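Local coordinates for glycoside hydrolase family protein (Novosphingobium sp. PP1Y, PDB 6Q2F) that probably hydrolyses terminal alpha-L-rhamnose from its glycosides, as an alpha-L-rhamnosidase, and binds a sodium ion, at residues A[618-630]-A[742-754]. Residues are numbered along the deposited sequence; the frame is centred on the assembly and turned at random.
Sequences PRQTLIADMKGAA and APLTGLYGDEPVA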
ATOM      1  N   PRO A 618       6.959   7.969  -8.772  1.00 34.77           N
ATOM      2  CA  PRO A 618       6.037   6.962  -8.235  1.00 32.11           C
ATOM      3  C   PRO A 618       4.923   7.601  -7.419  1.00 32.41           C
ATOM      4  O   PRO A 618       5.010   8.747  -6.978  1.00 34.74           O
ATOM      5  CB  PRO A 618       6.937   6.097  -7.349  1.00 31.75           C
ATOM      6  CG  PRO A 618       8.003   7.072  -6.872  1.00 33.87           C
ATOM      7  CD  PRO A 618       8.256   7.976  -8.073  1.00 28.24           C
ATOM      8  N   ARG A 619       3.852   6.839  -7.231  1.00 31.28           N
ATOM      9  CA  ARG A 619       2.836   7.233  -6.265  1.00 28.36           C
ATOM     10  C   ARG A 619       3.439   7.195  -4.872  1.00 30.53           C
ATOM     11  O   ARG A 619       3.882   6.138  -4.415  1.00 34.18           O
ATOM     12  CB  ARG A 619       1.636   6.304  -6.365  1.00 24.82           C
ATOM     13  CG  ARG A 619       0.912   6.426  -7.718  1.00 25.79           C
ATOM     14  CD  ARG A 619      -0.151   5.329  -7.829  1.00 30.23           C
ATOM     15  NE  ARG A 619      -1.086   5.344  -6.702  1.00 33.18           N
ATOM     16  CZ  ARG A 619      -1.767   4.280  -6.291  1.00 32.31           C
ATOM     17  NH1 ARG A 619      -1.592   3.109  -6.895  1.00 35.47           N
ATOM     18  NH2 ARG A 619      -2.605   4.379  -5.265  1.00 36.50           N
ATOM     19  N   GLN A 620       3.466   8.352  -4.210  1.00 33.36           N
ATOM     20  CA  GLN A 620       4.123   8.460  -2.907  1.00 32.44           C
ATOM     21  C   GLN A 620       3.551   7.463  -1.903  1.00 29.77           C
ATOM     22  O   GLN A 620       4.299   6.881  -1.113  1.00 30.64           O
ATOM     23  CB  GLN A 620       4.004   9.886  -2.380  1.00 31.41           C
ATOM     24  CG  GLN A 620       4.759  10.901  -3.254  1.00 35.22           C
ATOM     25  CD  GLN A 620       6.235  10.574  -3.376  1.00 40.02           C
ATOM     26  OE1 GLN A 620       6.894  10.249  -2.390  1.00 48.67           O
ATOM     27  NE2 GLN A 620       6.756  10.636  -4.591  1.00 51.29           N
ATOM     28  N   THR A 621       2.234   7.224  -1.937  1.00 27.24           N
ATOM     29  CA  THR A 621       1.652   6.316  -0.953  1.00 26.46           C
ATOM     30  C   THR A 621       2.267   4.924  -1.053  1.00 25.86           C
ATOM     31  O   THR A 621       2.336   4.196  -0.053  1.00 29.38           O
ATOM     32  CB  THR A 621       0.129   6.256  -1.120  1.00 28.48           C
ATOM     33  OG1 THR A 621      -0.442   5.493  -0.052  1.00 30.66           O
ATOM     34  CG2 THR A 621      -0.273   5.646  -2.475  1.00 22.44           C
ATOM     35  N   LEU A 622       2.735   4.550  -2.242  1.00 28.45           N
ATOM     36  CA  LEU A 622       3.319   3.230  -2.449  1.00 30.31           C
ATOM     37  C   LEU A 622       4.760   3.166  -1.961  1.00 29.50           C
ATOM     38  O   LEU A 622       5.247   2.085  -1.631  1.00 33.04           O
ATOM     39  CB  LEU A 622       3.227   2.857  -3.934  1.00 26.52           C
ATOM     40  CG  LEU A 622       1.786   2.797  -4.469  1.00 29.72           C
ATOM     41  CD1 LEU A 622       1.726   2.252  -5.891  1.00 27.35           C
ATOM     42  CD2 LEU A 622       0.949   1.933  -3.558  1.00 25.66           C
ATOM     43  N   ILE A 623       5.460   4.302  -1.942  1.00 28.70           N
ATOM     44  CA  ILE A 623       6.769   4.363  -1.293  1.00 21.93           C
ATOM     45  C   ILE A 623       6.611   4.126   0.208  1.00 23.84           C
ATOM     46  O   ILE A 623       7.278   3.274   0.798  1.00 28.37           O
ATOM     47  CB  ILE A 623       7.452   5.715  -1.578  1.00 27.58           C
ATOM     48  CG1 ILE A 623       7.606   5.979  -3.094  1.00 33.16           C
ATOM     49  CG2 ILE A 623       8.769   5.815  -0.815  1.00 31.85           C
ATOM     50  CD1 ILE A 623       8.361   4.914  -3.876  1.00 33.66           C
ATOM     51  N   ALA A 624       5.702   4.878   0.838  1.00 25.54           N
ATOM     52  CA  ALA A 624       5.399   4.667   2.255  1.00 24.94           C
ATOM     53  C   ALA A 624       4.926   3.243   2.519  1.00 25.43           C
ATOM     54  O   ALA A 624       5.342   2.619   3.501  1.00 28.18           O
ATOM     55  CB  ALA A 624       4.346   5.675   2.721  1.00 21.31           C
ATOM     56  N   ASP A 625       4.082   2.708   1.628  1.00 25.94           N
ATOM     57  CA  ASP A 625       3.576   1.345   1.785  1.00 24.45           C
ATOM     58  C   ASP A 625       4.723   0.342   1.858  1.00 25.21           C
ATOM     59  O   ASP A 625       4.758  -0.528   2.744  1.00 25.81           O
ATOM     60  CB  ASP A 625       2.633   1.017   0.620  1.00 24.92           C
ATOM     61  CG  ASP A 625       1.935  -0.328   0.779  1.00 30.16           C
ATOM     62  OD1 ASP A 625       1.685  -0.747   1.929  1.00 33.55           O
ATOM     63  OD2 ASP A 625       1.660  -0.972  -0.267  1.00 29.18           O
HETATM   64  N   MSE A 626       5.683   0.459   0.941  1.00 24.18           N
HETATM   65  CA  MSE A 626       6.822  -0.446   0.896  1.00 23.57           C
HETATM   66  C   MSE A 626       7.782  -0.226   2.060  1.00 24.71           C
HETATM   67  O   MSE A 626       8.369  -1.171   2.587  1.00 25.08           O
HETATM   68  CB  MSE A 626       7.592  -0.284  -0.423  1.00 19.48           C
HETATM   69  CG  MSE A 626       6.936  -0.894  -1.654  1.00 29.52           C
HETATM   70 SE   MSE A 626       8.123  -0.606  -3.236  1.00 33.69          SE
HETATM   71  CE  MSE A 626       7.887   1.310  -3.476  1.00 20.15           C
ATOM     72  N   LYS A 627       7.986   1.037   2.422  1.00 22.30           N
ATOM     73  CA  LYS A 627       8.911   1.323   3.510  1.00 27.34           C
ATOM     74  C   LYS A 627       8.337   0.810   4.824  1.00 27.07           C
ATOM     75  O   LYS A 627       9.057   0.237   5.650  1.00 23.47           O
ATOM     76  CB  LYS A 627       9.204   2.826   3.578  1.00 25.90           C
ATOM     77  CG  LYS A 627      10.410   3.192   4.465  1.00 27.87           C
ATOM     78  CD  LYS A 627      11.714   2.602   3.944  1.00 25.34           C
ATOM     79  CE  LYS A 627      12.924   3.053   4.816  1.00 27.23           C
ATOM     80  NZ  LYS A 627      14.181   2.398   4.342  1.00 28.46           N
ATOM     81  N   GLY A 628       7.021   0.952   5.002  1.00 25.59           N
ATOM     82  CA  GLY A 628       6.375   0.353   6.159  1.00 24.54           C
ATOM     83  C   GLY A 628       6.525  -1.151   6.177  1.00 25.05           C
ATOM     84  O   GLY A 628       6.858  -1.743   7.204  1.00 24.99           O
ATOM     85  N   ALA A 629       6.274  -1.795   5.042  1.00 28.68           N
ATOM     86  CA  ALA A 629       6.382  -3.249   5.012  1.00 25.45           C
ATOM     87  C   ALA A 629       7.819  -3.690   5.271  1.00 24.63           C
ATOM     88  O   ALA A 629       8.054  -4.674   5.977  1.00 25.01           O
ATOM     89  CB  ALA A 629       5.878  -3.793   3.671  1.00 25.71           C
ATOM     90  N   ALA A 630       8.798  -2.976   4.699  1.00 22.18           N
ATOM     91  CA  ALA A 630      10.188  -3.345   4.942  1.00 23.22           C
ATOM     92  C   ALA A 630      10.534  -3.164   6.413  1.00 23.35           C
ATOM     93  O   ALA A 630      11.216  -4.011   7.003  1.00 25.82           O
ATOM     94  CB  ALA A 630      11.131  -2.516   4.066  1.00 19.49           C
ATOM     95  N   ALA A 742      -2.049   8.977  12.293  1.00 20.97           N
ATOM     96  CA  ALA A 742      -2.193   8.431  10.949  1.00 32.13           C
ATOM     97  C   ALA A 742      -1.107   7.433  10.560  1.00 37.60           C
ATOM     98  O   ALA A 742       0.060   7.591  10.922  1.00 40.39           O
ATOM     99  CB  ALA A 742      -2.264   9.558   9.927  1.00 24.27           C
ATOM    100  N   PRO A 743      -1.505   6.407   9.814  1.00 34.28           N
ATOM    101  CA  PRO A 743      -0.577   5.381   9.343  1.00 25.56           C
ATOM    102  C   PRO A 743       0.432   5.985   8.368  1.00 26.39           C
ATOM    103  O   PRO A 743       0.364   7.151   7.999  1.00 26.50           O
ATOM    104  CB  PRO A 743      -1.501   4.368   8.654  1.00 26.31           C
ATOM    105  CG  PRO A 743      -2.626   5.225   8.121  1.00 23.53           C
ATOM    106  CD  PRO A 743      -2.838   6.282   9.191  1.00 28.63           C
ATOM    107  N   LEU A 744       1.379   5.151   7.942  1.00 22.50           N
ATOM    108  CA  LEU A 744       2.451   5.630   7.074  1.00 21.47           C
ATOM    109  C   LEU A 744       1.917   6.032   5.699  1.00 27.19           C
ATOM    110  O   LEU A 744       2.300   7.079   5.158  1.00 27.46           O
ATOM    111  CB  LEU A 744       3.530   4.560   6.954  1.00 22.18           C
ATOM    112  CG  LEU A 744       4.325   4.319   8.241  1.00 26.82           C
ATOM    113  CD1 LEU A 744       5.077   3.005   8.164  1.00 26.35           C
ATOM    114  CD2 LEU A 744       5.322   5.462   8.467  1.00 24.78           C
ATOM    115  N   THR A 745       1.007   5.230   5.128  1.00 22.22           N
ATOM    116  CA  THR A 745       0.391   5.631   3.865  1.00 27.19           C
ATOM    117  C   THR A 745      -0.506   6.843   4.041  1.00 32.37           C
ATOM    118  O   THR A 745      -0.879   7.469   3.049  1.00 33.80           O
ATOM    119  CB  THR A 745      -0.435   4.488   3.258  1.00 24.61           C
ATOM    120  OG1 THR A 745      -1.337   3.958   4.243  1.00 25.56           O
ATOM    121  CG2 THR A 745       0.486   3.363   2.756  1.00 18.97           C
ATOM    122  N   GLY A 746      -0.872   7.169   5.279  1.00 28.30           N
ATOM    123  CA  GLY A 746      -1.613   8.379   5.563  1.00 26.45           C
ATOM    124  C   GLY A 746      -0.682   9.561   5.727  1.00 28.59           C
ATOM    125  O   GLY A 746      -0.839  10.576   5.044  1.00 29.03           O
ATOM    126  N   LEU A 747       0.311   9.431   6.618  1.00 27.42           N
ATOM    127  CA  LEU A 747       1.245  10.532   6.836  1.00 29.96           C
ATOM    128  C   LEU A 747       1.931  10.929   5.539  1.00 28.80           C
ATOM    129  O   LEU A 747       2.117  12.117   5.259  1.00 30.30           O
ATOM    130  CB  LEU A 747       2.298  10.141   7.872  1.00 32.35           C
ATOM    131  CG  LEU A 747       1.922   9.983   9.356  1.00 37.04           C
ATOM    132  CD1 LEU A 747       3.087   9.333  10.113  1.00 32.24           C
ATOM    133  CD2 LEU A 747       1.559  11.344   9.983  1.00 31.49           C
ATOM    134  N   TYR A 748       2.302   9.941   4.731  1.00 29.18           N
ATOM    135  CA  TYR A 748       3.164  10.145   3.582  1.00 29.58           C
ATOM    136  C   TYR A 748       2.484   9.681   2.294  1.00 27.23           C
ATOM    137  O   TYR A 748       3.149   9.321   1.322  1.00 31.67           O
ATOM    138  CB  TYR A 748       4.500   9.434   3.817  1.00 26.07           C
ATOM    139  CG  TYR A 748       5.088   9.819   5.161  1.00 26.78           C
ATOM    140  CD1 TYR A 748       5.344  11.155   5.467  1.00 27.23           C
ATOM    141  CD2 TYR A 748       5.355   8.860   6.132  1.00 27.02           C
ATOM    142  CE1 TYR A 748       5.859  11.526   6.695  1.00 26.49           C
ATOM    143  CE2 TYR A 748       5.890   9.215   7.372  1.00 24.89           C
ATOM    144  CZ  TYR A 748       6.131  10.548   7.644  1.00 28.38           C
ATOM    145  OH  TYR A 748       6.638  10.918   8.881  1.00 26.41           O
ATOM    146  N   GLY A 749       1.146   9.699   2.290  1.00 30.73           N
ATOM    147  CA  GLY A 749       0.373   9.311   1.119  1.00 32.35           C
ATOM    148  C   GLY A 749       0.509  10.277  -0.034  1.00 32.63           C
ATOM    149  O   GLY A 749       0.422   9.861  -1.193  1.00 33.98           O
ATOM    150  N   ASP A 750       0.756  11.550   0.262  1.00 32.01           N
ATOM    151  CA  ASP A 750       0.914  12.583  -0.754  1.00 39.42           C
ATOM    152  C   ASP A 750       2.311  13.175  -0.761  1.00 44.44           C
ATOM    153  O   ASP A 750       2.928  13.291  -1.829  1.00 41.97           O
ATOM    154  CB  ASP A 750      -0.124  13.687  -0.523  1.00 42.26           C
ATOM    155  CG  ASP A 750      -1.542  13.178  -0.653  1.00 50.57           C
ATOM    156  OD1 ASP A 750      -1.882  12.597  -1.707  1.00 51.17           O
ATOM    157  OD2 ASP A 750      -2.313  13.352   0.302  1.00 55.44           O
ATOM    158  N   GLU A 751       2.824  13.554   0.404  1.00 35.41           N
ATOM    159  CA  GLU A 751       4.153  14.109   0.522  1.00 38.60           C
ATOM    160  C   GLU A 751       5.072  13.094   1.174  1.00 37.35           C
ATOM    161  O   GLU A 751       4.729  12.555   2.236  1.00 40.78           O
ATOM    162  CB  GLU A 751       4.112  15.395   1.348  1.00 48.80           C
ATOM    163  CG  GLU A 751       3.252  16.470   0.705  1.00 68.60           C
ATOM    164  CD  GLU A 751       3.240  17.765   1.488  1.00 91.59           C
ATOM    165  OE1 GLU A 751       3.580  17.741   2.695  1.00 99.48           O
ATOM    166  OE2 GLU A 751       2.896  18.811   0.890  1.00 99.15           O
ATOM    167  N   PRO A 752       6.223  12.794   0.579  1.00 33.70           N
ATOM    168  CA  PRO A 752       7.132  11.832   1.202  1.00 36.21           C
ATOM    169  C   PRO A 752       7.689  12.374   2.507  1.00 35.96           C
ATOM    170  O   PRO A 752       7.670  13.574   2.777  1.00 33.52           O
ATOM    171  CB  PRO A 752       8.235  11.653   0.163  1.00 29.68           C
ATOM    172  CG  PRO A 752       8.233  12.953  -0.585  1.00 30.94           C
ATOM    173  CD  PRO A 752       6.787  13.384  -0.646  1.00 32.36           C
ATOM    174  N   VAL A 753       8.175  11.462   3.335  1.00 31.43           N
ATOM    175  CA  VAL A 753       8.777  11.852   4.603  1.00 32.10           C
ATOM    176  C   VAL A 753       9.924  12.824   4.304  1.00 37.28           C
ATOM    177  O   VAL A 753      10.835  12.519   3.522  1.00 34.80           O
ATOM    178  CB  VAL A 753       9.208  10.602   5.404  1.00 28.83           C
ATOM    179  CG1 VAL A 753      10.352   9.813   4.694  1.00 27.40           C
ATOM    180  CG2 VAL A 753       9.577  10.972   6.834  1.00 29.68           C
ATOM    181  N   ALA A 754       9.837  14.044   4.838  1.00 30.10           N
ATOM    182  CA  ALA A 754      10.846  15.062   4.544  1.00 34.63           C
ATOM    183  C   ALA A 754      11.946  15.097   5.586  1.00 33.98           C
ATOM    184  O   ALA A 754      12.870  15.898   5.465  1.00 38.23           O
ATOM    185  CB  ALA A 754      10.198  16.447   4.437  1.00 27.34           C
TER
HETATM  186  O   HOH W   1       5.629   8.823   0.471  1.00 31.29           O
HETATM  187  O   HOH W   2       0.276   8.706  -3.712  1.00 31.60           O
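Gln620, near the N-terminal end of helix 620-636, lays its side chain against Asp750 and Pro752, just beyond the short helix 744-747. Gln620 CB lies 3.6 Å from Asp750 O, and CG, swung anti to the carbonyl carbon (chi1 -65°), comes within 3.3 Å of that same oxygen. A bend at chi2 then brings the amide against the Pro752 ring, Gln620 CD 4.0 Å from Pro752 CD and Gln620 OE1 3.2 Å from Pro752 CB. Glutamine suits this border, with methylenes to lie against the backbone and an amide that tolerates a partly exposed place. Shortened to an alanine here, the side chain would probably lose its contact with the Pro752 ring and open a gap beside Asp750 O. Helix 620-636 links two parallel strands, 604-610 and 642-649, in a beta-alpha-beta unit of the (beta/alpha)8 barrel, and its flank here receives residues that follow strand 734-737 of a separate mixed sheet. Small residues allow the approach: Ala624 CB rests against both Leu744 O and Tyr748 CB, while Gly628 CA lets Leu744 CD1 come to 3.6 Å. Thr745 turns its methyl CG2 to Thr621 OG1 and Asp625 CB, sending its own hydroxyl to His588 O. Thr621 OG1 bonds to the backbone of Glu586, a sodium-site residue, and of His588. Two waters bridge the backbones: one lies within hydrogen-bonding distance of both Gln620 O and Tyr748 O, the other accepts from Thr621 N (3.0 Å) and donates to Gly749 O (2.8 Å).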